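Mevalonate diphosphate decarboxylase (Legionella pneumophila, PDB 3LTO) probably catalyses the ATP-dependent decarboxylation of mevalonate diphosphate to isopentenyl diphosphate, a step of isoprenoid biosynthesis. Local coordinates at residues Ser42-Glu56 with Lys84-Ser98. Sequence-based numbering, arbitrary orientation.
Sequences SVKLEKLPTKKDIWE and KEYFGYVGGFLIQSS
Strand 93-98 sits between two strands of the same mixed sheet. It pairs antiparallel with 42-47 on one edge and parallel with 54-55 on the other. On the antiparallel side S42, K44 and E46 are the hydrogen-bonded partners of S98, Q96 and L94. On the parallel side I54 N bonds to F93 O and I54 O receives I95 N. The chain 48-53 turns round the start of strand 93-98, and L48 N reaches G92 O at 2.9 Å while G92 N donates to T50 O. D53 holds this turn. D53 OD1 takes F93 N on its anti lone pair at 2.8 Å. K84 NZ meets D53 OD1 on the syn side at 2.9 Å, as a salt bridge. K84 bends about its CG-CD bond (chi3 -62°), and its NZ also donates to G91 O and meets a water bound to K51 O. The ammonium thus ties the helix end to the turn. This belongs to the beta-alpha-beta unit 54-55, 71-87, 93-99 in the N-terminal domain of the S5 clan. V43, L45, F93 and I95 point to the same face. There I95 touches L80 of helix 71-87, and V43 and F93 touch A116 and L128 of helix 110-129. I95 CG1 lies 3.9 Å from L45 CD2, side by side. I95 CG2 is 3.9 Å from W55 CD1. W55 has CG anti to its N (chi1 -179°), which carries the indole along the sheet to S97. W55 NE1 donates to S97 OG at 3.0 Å, with OG 18° out of the ring plane. The indole also meets the ring of F76. On the opposite face, that of L94, L48 CD2 lies 3.9 Å from L94 CB.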
ATOM      1  N   SER A  42     -10.477 -17.591  18.887  1.00 12.04           N
ATOM      2  CA  SER A  42     -11.895 -17.556  18.571  1.00 11.72           C
ATOM      3  C   SER A  42     -12.565 -16.380  19.242  1.00 10.08           C
ATOM      4  O   SER A  42     -12.193 -15.986  20.339  1.00  9.38           O
ATOM      5  CB  SER A  42     -12.568 -18.852  19.023  1.00 10.43           C
ATOM      6  OG  SER A  42     -12.081 -19.951  18.271  1.00 16.35           O
ATOM      7  N   VAL A  43     -13.554 -15.815  18.567  1.00 10.78           N
ATOM      8  CA  VAL A  43     -14.290 -14.697  19.127  1.00 10.35           C
ATOM      9  C   VAL A  43     -15.777 -14.881  18.932  1.00 10.04           C
ATOM     10  O   VAL A  43     -16.253 -15.113  17.827  1.00 11.20           O
ATOM     11  CB  VAL A  43     -13.881 -13.359  18.492  1.00  9.68           C
ATOM     12  CG1 VAL A  43     -14.797 -12.251  18.996  1.00  8.05           C
ATOM     13  CG2 VAL A  43     -12.441 -13.043  18.839  1.00  8.54           C
ATOM     14  N   LYS A  44     -16.511 -14.784  20.025  1.00 11.58           N
ATOM     15  CA  LYS A  44     -17.952 -14.905  19.967  1.00 12.66           C
ATOM     16  C   LYS A  44     -18.513 -13.546  20.340  1.00 12.37           C
ATOM     17  O   LYS A  44     -18.040 -12.903  21.278  1.00 14.02           O
ATOM     18  CB  LYS A  44     -18.436 -15.971  20.954  1.00 15.06           C
ATOM     19  CG  LYS A  44     -19.953 -16.103  21.050  1.00 16.61           C
ATOM     20  CD  LYS A  44     -20.340 -17.269  21.945  1.00 17.90           C
ATOM     21  CE  LYS A  44     -21.854 -17.405  22.059  1.00 20.03           C
ATOM     22  NZ  LYS A  44     -22.243 -18.550  22.940  1.00 22.17           N
ATOM     23  N   LEU A  45     -19.504 -13.089  19.593  1.00 12.59           N
ATOM     24  CA  LEU A  45     -20.120 -11.812  19.897  1.00 13.56           C
ATOM     25  C   LEU A  45     -21.589 -12.017  20.192  1.00 14.28           C
ATOM     26  O   LEU A  45     -22.272 -12.742  19.477  1.00 13.31           O
ATOM     27  CB  LEU A  45     -19.982 -10.839  18.724  1.00 11.79           C
ATOM     28  CG  LEU A  45     -18.591 -10.288  18.437  1.00 14.10           C
ATOM     29  CD1 LEU A  45     -18.651  -9.411  17.181  1.00 13.16           C
ATOM     30  CD2 LEU A  45     -18.102  -9.483  19.642  1.00  9.84           C
ATOM     31  N   GLU A  46     -22.057 -11.381  21.257  1.00 15.61           N
ATOM     32  CA  GLU A  46     -23.455 -11.437  21.647  1.00 18.98           C
ATOM     33  C   GLU A  46     -23.861  -9.987  21.845  1.00 19.78           C
ATOM     34  O   GLU A  46     -23.190  -9.234  22.553  1.00 17.88           O
ATOM     35  CB  GLU A  46     -23.647 -12.204  22.959  1.00 20.26           C
ATOM     36  CG  GLU A  46     -23.066 -13.606  22.951  1.00 28.57           C
ATOM     37  CD  GLU A  46     -23.509 -14.436  24.146  1.00 30.80           C
ATOM     38  OE1 GLU A  46     -23.431 -13.936  25.289  1.00 34.38           O
ATOM     39  OE2 GLU A  46     -23.926 -15.595  23.942  1.00 34.00           O
ATOM     40  N   LYS A  47     -24.953  -9.592  21.211  1.00 20.29           N
ATOM     41  CA  LYS A  47     -25.427  -8.229  21.334  1.00 24.12           C
ATOM     42  C   LYS A  47     -25.871  -7.939  22.772  1.00 24.79           C
ATOM     43  O   LYS A  47     -26.442  -8.800  23.435  1.00 24.90           O
ATOM     44  CB  LYS A  47     -26.575  -8.014  20.347  1.00 25.66           C
ATOM     45  CG  LYS A  47     -27.094  -6.598  20.287  1.00 30.16           C
ATOM     46  CD  LYS A  47     -27.848  -6.355  18.990  1.00 32.12           C
ATOM     47  CE  LYS A  47     -29.010  -7.311  18.816  1.00 34.52           C
ATOM     48  NZ  LYS A  47     -29.714  -7.039  17.528  1.00 37.05           N
ATOM     49  N   LEU A  48     -25.564  -6.741  23.262  1.00 26.37           N
ATOM     50  CA  LEU A  48     -25.963  -6.333  24.606  1.00 27.13           C
ATOM     51  C   LEU A  48     -26.990  -5.212  24.447  1.00 30.36           C
ATOM     52  O   LEU A  48     -27.057  -4.566  23.397  1.00 30.19           O
ATOM     53  CB  LEU A  48     -24.765  -5.815  25.400  1.00 24.23           C
ATOM     54  CG  LEU A  48     -23.672  -6.803  25.807  1.00 23.76           C
ATOM     55  CD1 LEU A  48     -22.478  -6.031  26.331  1.00 23.81           C
ATOM     56  CD2 LEU A  48     -24.188  -7.761  26.868  1.00 23.27           C
ATOM     57  N   PRO A  49     -27.813  -4.971  25.482  1.00 32.40           N
ATOM     58  CA  PRO A  49     -28.837  -3.919  25.438  1.00 32.90           C
ATOM     59  C   PRO A  49     -28.247  -2.511  25.448  1.00 32.72           C
ATOM     60  O   PRO A  49     -28.820  -1.582  24.872  1.00 33.74           O
ATOM     61  CB  PRO A  49     -29.670  -4.186  26.694  1.00 33.28           C
ATOM     62  CG  PRO A  49     -29.450  -5.655  26.961  1.00 34.09           C
ATOM     63  CD  PRO A  49     -27.978  -5.809  26.683  1.00 33.10           C
ATOM     64  N   THR A  50     -27.104  -2.363  26.113  1.00 31.73           N
ATOM     65  CA  THR A  50     -26.421  -1.077  26.226  1.00 29.24           C
ATOM     66  C   THR A  50     -25.676  -0.691  24.953  1.00 25.76           C
ATOM     67  O   THR A  50     -25.777  -1.362  23.930  1.00 24.70           O
ATOM     68  CB  THR A  50     -25.396  -1.096  27.374  1.00 32.65           C
ATOM     69  OG1 THR A  50     -24.751   0.185  27.461  1.00 36.72           O
ATOM     70  CG2 THR A  50     -24.337  -2.162  27.123  1.00 32.72           C
ATOM     71  N   LYS A  51     -24.922   0.400  25.039  1.00 23.61           N
ATOM     72  CA  LYS A  51     -24.138   0.899  23.917  1.00 21.64           C
ATOM     73  C   LYS A  51     -22.663   0.560  24.092  1.00 18.44           C
ATOM     74  O   LYS A  51     -21.872   0.697  23.161  1.00 18.72           O
ATOM     75  CB  LYS A  51     -24.282   2.421  23.799  1.00 24.44           C
ATOM     76  CG  LYS A  51     -25.512   2.905  23.028  1.00 27.81           C
ATOM     77  CD  LYS A  51     -26.799   2.586  23.757  1.00 29.07           C
ATOM     78  CE  LYS A  51     -28.008   3.182  23.046  1.00 30.13           C
ATOM     79  NZ  LYS A  51     -29.270   2.845  23.771  1.00 29.14           N
ATOM     80  N   LYS A  52     -22.294   0.114  25.286  1.00 15.32           N
ATOM     81  CA  LYS A  52     -20.905  -0.206  25.571  1.00 13.46           C
ATOM     82  C   LYS A  52     -20.556  -1.691  25.534  1.00 11.65           C
ATOM     83  O   LYS A  52     -21.297  -2.538  26.028  1.00 11.05           O
ATOM     84  CB  LYS A  52     -20.518   0.386  26.925  1.00 13.79           C
ATOM     85  CG  LYS A  52     -20.564   1.908  26.955  1.00 15.03           C
ATOM     86  CD  LYS A  52     -19.540   2.510  26.006  1.00 12.67           C
ATOM     87  CE  LYS A  52     -19.444   4.016  26.187  1.00 13.11           C
ATOM     88  NZ  LYS A  52     -18.414   4.614  25.295  1.00 14.47           N
ATOM     89  N   ASP A  53     -19.408  -1.991  24.943  1.00 10.28           N
ATOM     90  CA  ASP A  53     -18.936  -3.361  24.834  1.00 10.30           C
ATOM     91  C   ASP A  53     -18.328  -3.849  26.142  1.00  9.50           C
ATOM     92  O   ASP A  53     -17.882  -3.058  26.975  1.00  8.70           O
ATOM     93  CB  ASP A  53     -17.887  -3.461  23.734  1.00  8.79           C
ATOM     94  CG  ASP A  53     -18.353  -2.841  22.435  1.00  9.26           C
ATOM     95  OD1 ASP A  53     -19.485  -3.146  22.007  1.00  9.82           O
ATOM     96  OD2 ASP A  53     -17.585  -2.054  21.843  1.00  9.07           O
ATOM     97  N   ILE A  54     -18.320  -5.165  26.319  1.00  9.42           N
ATOM     98  CA  ILE A  54     -17.729  -5.772  27.502  1.00  7.89           C
ATOM     99  C   ILE A  54     -16.867  -6.919  27.016  1.00  8.05           C
ATOM    100  O   ILE A  54     -17.294  -7.697  26.161  1.00 10.15           O
ATOM    101  CB  ILE A  54     -18.798  -6.327  28.464  1.00  6.65           C
ATOM    102  CG1 ILE A  54     -19.638  -5.180  29.036  1.00  6.35           C
ATOM    103  CG2 ILE A  54     -18.136  -7.117  29.569  1.00  5.41           C
ATOM    104  CD1 ILE A  54     -20.714  -5.646  29.992  1.00  8.01           C
ATOM    105  N   TRP A  55     -15.655  -7.017  27.551  1.00  7.79           N
ATOM    106  CA  TRP A  55     -14.733  -8.079  27.168  1.00  7.27           C
ATOM    107  C   TRP A  55     -14.578  -9.116  28.273  1.00  7.55           C
ATOM    108  O   TRP A  55     -14.162  -8.797  29.392  1.00  4.47           O
ATOM    109  CB  TRP A  55     -13.362  -7.499  26.823  1.00  7.87           C
ATOM    110  CG  TRP A  55     -12.378  -8.550  26.407  1.00 11.90           C
ATOM    111  CD1 TRP A  55     -12.529  -9.455  25.399  1.00 12.28           C
ATOM    112  CD2 TRP A  55     -11.086  -8.796  26.976  1.00 13.10           C
ATOM    113  NE1 TRP A  55     -11.413 -10.249  25.303  1.00 13.91           N
ATOM    114  CE2 TRP A  55     -10.509  -9.866  26.257  1.00 12.66           C
ATOM    115  CE3 TRP A  55     -10.359  -8.217  28.025  1.00 15.29           C
ATOM    116  CZ2 TRP A  55      -9.240 -10.370  26.549  1.00 12.50           C
ATOM    117  CZ3 TRP A  55      -9.092  -8.722  28.314  1.00 13.72           C
ATOM    118  CH2 TRP A  55      -8.549  -9.787  27.576  1.00 12.94           C
ATOM    119  N   GLU A  56     -14.913 -10.361  27.951  1.00  7.27           N
ATOM    120  CA  GLU A  56     -14.807 -11.445  28.909  1.00  7.24           C
ATOM    121  C   GLU A  56     -14.050 -12.600  28.290  1.00  8.57           C
ATOM    122  O   GLU A  56     -14.644 -13.490  27.688  1.00 10.99           O
ATOM    123  CB  GLU A  56     -16.195 -11.903  29.343  1.00  9.46           C
ATOM    124  CG  GLU A  56     -16.206 -13.118  30.255  1.00  8.38           C
ATOM    125  CD  GLU A  56     -17.618 -13.593  30.542  1.00  8.33           C
ATOM    126  OE1 GLU A  56     -18.449 -13.524  29.612  1.00  4.54           O
ATOM    127  OE2 GLU A  56     -17.898 -14.043  31.679  1.00  7.46           O
ATOM    128  N   LYS A  84     -17.338  -1.054  14.571  1.00  9.36           N
ATOM    129  CA  LYS A  84     -18.732  -0.638  14.605  1.00 11.23           C
ATOM    130  C   LYS A  84     -18.918   0.697  13.898  1.00 13.23           C
ATOM    131  O   LYS A  84     -19.909   0.912  13.196  1.00 13.15           O
ATOM    132  CB  LYS A  84     -19.225  -0.536  16.049  1.00 10.36           C
ATOM    133  CG  LYS A  84     -19.302  -1.868  16.763  1.00  8.05           C
ATOM    134  CD  LYS A  84     -19.974  -1.730  18.119  1.00 10.28           C
ATOM    135  CE  LYS A  84     -19.195  -0.810  19.052  1.00  9.36           C
ATOM    136  NZ  LYS A  84     -19.816  -0.800  20.403  1.00  8.59           N
ATOM    137  N   GLU A  85     -17.959   1.596  14.080  1.00 14.18           N
ATOM    138  CA  GLU A  85     -18.038   2.899  13.437  1.00 14.86           C
ATOM    139  C   GLU A  85     -17.879   2.744  11.927  1.00 14.48           C
ATOM    140  O   GLU A  85     -18.512   3.458  11.155  1.00 16.68           O
ATOM    141  CB  GLU A  85     -16.963   3.832  14.005  1.00 13.96           C
ATOM    142  CG  GLU A  85     -17.052   3.952  15.518  1.00 13.84           C
ATOM    143  CD  GLU A  85     -15.980   4.834  16.116  1.00 12.24           C
ATOM    144  OE1 GLU A  85     -14.822   4.791  15.641  1.00  9.81           O
ATOM    145  OE2 GLU A  85     -16.302   5.559  17.078  1.00 12.53           O
ATOM    146  N   TYR A  86     -17.045   1.799  11.506  1.00 14.28           N
ATOM    147  CA  TYR A  86     -16.840   1.568  10.078  1.00 14.98           C
ATOM    148  C   TYR A  86     -18.176   1.187   9.429  1.00 15.29           C
ATOM    149  O   TYR A  86     -18.466   1.591   8.305  1.00 14.81           O
ATOM    150  CB  TYR A  86     -15.814   0.449   9.864  1.00 15.88           C
ATOM    151  CG  TYR A  86     -15.639   0.024   8.418  1.00 17.77           C
ATOM    152  CD1 TYR A  86     -14.947   0.823   7.509  1.00 19.23           C
ATOM    153  CD2 TYR A  86     -16.165  -1.185   7.963  1.00 18.83           C
ATOM    154  CE1 TYR A  86     -14.781   0.425   6.174  1.00 20.38           C
ATOM    155  CE2 TYR A  86     -16.008  -1.594   6.636  1.00 21.20           C
ATOM    156  CZ  TYR A  86     -15.313  -0.786   5.746  1.00 21.90           C
ATOM    157  OH  TYR A  86     -15.152  -1.194   4.440  1.00 22.26           O
ATOM    158  N   PHE A  87     -18.981   0.404  10.145  1.00 14.85           N
ATOM    159  CA  PHE A  87     -20.288  -0.026   9.647  1.00 14.54           C
ATOM    160  C   PHE A  87     -21.396   0.949  10.037  1.00 14.56           C
ATOM    161  O   PHE A  87     -22.541   0.782   9.626  1.00 15.87           O
ATOM    162  CB  PHE A  87     -20.633  -1.416  10.194  1.00 12.91           C
ATOM    163  CG  PHE A  87     -19.948  -2.546   9.476  1.00 12.19           C
ATOM    164  CD1 PHE A  87     -20.575  -3.190   8.411  1.00 10.79           C
ATOM    165  CD2 PHE A  87     -18.684  -2.975   9.871  1.00  9.46           C
ATOM    166  CE1 PHE A  87     -19.955  -4.249   7.751  1.00 11.78           C
ATOM    167  CE2 PHE A  87     -18.055  -4.029   9.222  1.00 11.50           C
ATOM    168  CZ  PHE A  87     -18.691  -4.670   8.159  1.00 11.90           C
ATOM    169  N   GLY A  88     -21.056   1.960  10.833  1.00 15.47           N
ATOM    170  CA  GLY A  88     -22.051   2.932  11.267  1.00 14.73           C
ATOM    171  C   GLY A  88     -23.077   2.335  12.216  1.00 15.54           C
ATOM    172  O   GLY A  88     -24.242   2.725  12.216  1.00 15.33           O
ATOM    173  N   TYR A  89     -22.639   1.385  13.037  1.00 13.80           N
ATOM    174  CA  TYR A  89     -23.521   0.727  13.988  1.00 12.45           C
ATOM    175  C   TYR A  89     -23.388   1.319  15.382  1.00 13.82           C
ATOM    176  O   TYR A  89     -22.306   1.742  15.788  1.00 13.19           O
ATOM    177  CB  TYR A  89     -23.189  -0.762  14.063  1.00 11.27           C
ATOM    178  CG  TYR A  89     -24.056  -1.547  15.017  1.00  8.31           C
ATOM    179  CD1 TYR A  89     -25.308  -2.014  14.622  1.00  8.40           C
ATOM    180  CD2 TYR A  89     -23.610  -1.863  16.299  1.00  9.91           C
ATOM    181  CE1 TYR A  89     -26.092  -2.782  15.466  1.00  8.02           C
ATOM    182  CE2 TYR A  89     -24.398  -2.641  17.170  1.00  9.30           C
ATOM    183  CZ  TYR A  89     -25.636  -3.096  16.738  1.00  9.67           C
ATOM    184  OH  TYR A  89     -26.415  -3.882  17.558  1.00 10.30           O
ATOM    185  N   VAL A  90     -24.496   1.337  16.116  1.00 13.91           N
ATOM    186  CA  VAL A  90     -24.499   1.849  17.477  1.00 14.22           C
ATOM    187  C   VAL A  90     -25.095   0.770  18.370  1.00 12.73           C
ATOM    188  O   VAL A  90     -26.245   0.377  18.188  1.00 13.98           O
ATOM    189  CB  VAL A  90     -25.350   3.132  17.608  1.00 16.62           C
ATOM    190  CG1 VAL A  90     -25.321   3.630  19.064  1.00 16.20           C
ATOM    191  CG2 VAL A  90     -24.816   4.217  16.668  1.00 15.70           C
ATOM    192  N   GLY A  91     -24.311   0.288  19.326  1.00 11.51           N
ATOM    193  CA  GLY A  91     -24.789  -0.753  20.223  1.00 10.20           C
ATOM    194  C   GLY A  91     -23.604  -1.504  20.796  1.00 12.22           C
ATOM    195  O   GLY A  91     -22.557  -1.595  20.148  1.00 11.61           O
ATOM    196  N   GLY A  92     -23.756  -2.041  22.002  1.00 12.53           N
ATOM    197  CA  GLY A  92     -22.661  -2.762  22.629  1.00 11.50           C
ATOM    198  C   GLY A  92     -22.707  -4.260  22.404  1.00 12.34           C
ATOM    199  O   GLY A  92     -23.745  -4.811  22.041  1.00 14.76           O
ATOM    200  N   PHE A  93     -21.577  -4.919  22.631  1.00 11.62           N
ATOM    201  CA  PHE A  93     -21.469  -6.362  22.455  1.00 10.95           C
ATOM    202  C   PHE A  93     -20.703  -6.982  23.613  1.00 11.59           C
ATOM    203  O   PHE A  93     -19.820  -6.341  24.197  1.00 14.02           O
ATOM    204  CB  PHE A  93     -20.698  -6.690  21.170  1.00  9.76           C
ATOM    205  CG  PHE A  93     -21.472  -6.459  19.907  1.00 11.87           C
ATOM    206  CD1 PHE A  93     -22.325  -7.443  19.409  1.00 11.29           C
ATOM    207  CD2 PHE A  93     -21.351  -5.257  19.211  1.00  8.69           C
ATOM    208  CE1 PHE A  93     -23.050  -7.235  18.229  1.00 13.42           C
ATOM    209  CE2 PHE A  93     -22.070  -5.036  18.033  1.00 11.82           C
ATOM    210  CZ  PHE A  93     -22.923  -6.030  17.540  1.00 12.07           C
ATOM    211  N   LEU A  94     -21.055  -8.216  23.953  1.00  8.73           N
ATOM    212  CA  LEU A  94     -20.340  -8.954  24.974  1.00  8.95           C
ATOM    213  C   LEU A  94     -19.316  -9.685  24.113  1.00  9.35           C
ATOM    214  O   LEU A  94     -19.683 -10.377  23.169  1.00 11.24           O
ATOM    215  CB  LEU A  94     -21.249  -9.965  25.680  1.00  8.23           C
ATOM    216  CG  LEU A  94     -20.545 -10.986  26.590  1.00 10.70           C
ATOM    217  CD1 LEU A  94     -19.783 -10.274  27.687  1.00  8.71           C
ATOM    218  CD2 LEU A  94     -21.571 -11.937  27.200  1.00  9.29           C
ATOM    219  N   ILE A  95     -18.035  -9.497  24.403  1.00 10.39           N
ATOM    220  CA  ILE A  95     -16.980 -10.137  23.626  1.00  9.48           C
ATOM    221  C   ILE A  95     -16.369 -11.290  24.406  1.00  9.79           C
ATOM    222  O   ILE A  95     -15.849 -11.100  25.498  1.00  9.65           O
ATOM    223  CB  ILE A  95     -15.847  -9.139  23.299  1.00  7.71           C
ATOM    224  CG1 ILE A  95     -16.444  -7.850  22.738  1.00  6.13           C
ATOM    225  CG2 ILE A  95     -14.870  -9.761  22.297  1.00  4.92           C
ATOM    226  CD1 ILE A  95     -15.447  -6.728  22.587  1.00  4.35           C
ATOM    227  N   GLN A  96     -16.447 -12.489  23.845  1.00 11.06           N
ATOM    228  CA  GLN A  96     -15.866 -13.654  24.489  1.00 11.38           C
ATOM    229  C   GLN A  96     -14.818 -14.250  23.553  1.00 10.92           C
ATOM    230  O   GLN A  96     -15.138 -14.861  22.533  1.00 10.06           O
ATOM    231  CB  GLN A  96     -16.961 -14.672  24.829  1.00 12.31           C
ATOM    232  CG  GLN A  96     -17.831 -14.232  26.009  1.00 11.55           C
ATOM    233  CD  GLN A  96     -18.955 -15.201  26.306  1.00 15.25           C
ATOM    234  OE1 GLN A  96     -19.444 -15.275  27.437  1.00 14.58           O
ATOM    235  NE2 GLN A  96     -19.388 -15.940  25.286  1.00 14.13           N
ATOM    236  N   SER A  97     -13.555 -14.036  23.907  1.00 11.03           N
ATOM    237  CA  SER A  97     -12.430 -14.520  23.120  1.00 11.82           C
ATOM    238  C   SER A  97     -11.803 -15.748  23.771  1.00 12.10           C
ATOM    239  O   SER A  97     -11.896 -15.938  24.989  1.00 10.23           O
ATOM    240  CB  SER A  97     -11.379 -13.417  22.987  1.00 12.42           C
ATOM    241  OG  SER A  97     -10.946 -12.986  24.268  1.00 11.59           O
ATOM    242  N   SER A  98     -11.157 -16.571  22.953  1.00 11.79           N
ATOM    243  CA  SER A  98     -10.532 -17.788  23.439  1.00 16.54           C
ATOM    244  C   SER A  98      -9.464 -18.271  22.459  1.00 18.70           C
ATOM    245  O   SER A  98      -9.431 -17.835  21.307  1.00 20.41           O
ATOM    246  CB  SER A  98     -11.601 -18.865  23.608  1.00 15.49           C
ATOM    247  OG  SER A  98     -11.031 -20.064  24.079  1.00 25.36           O
TER
HETATM  248  O   HOH W   1     -28.998  -3.749  17.156  1.00 27.75           O
HETATM  249  O   HOH W   2     -19.268   1.352  22.091  1.00 16.03           O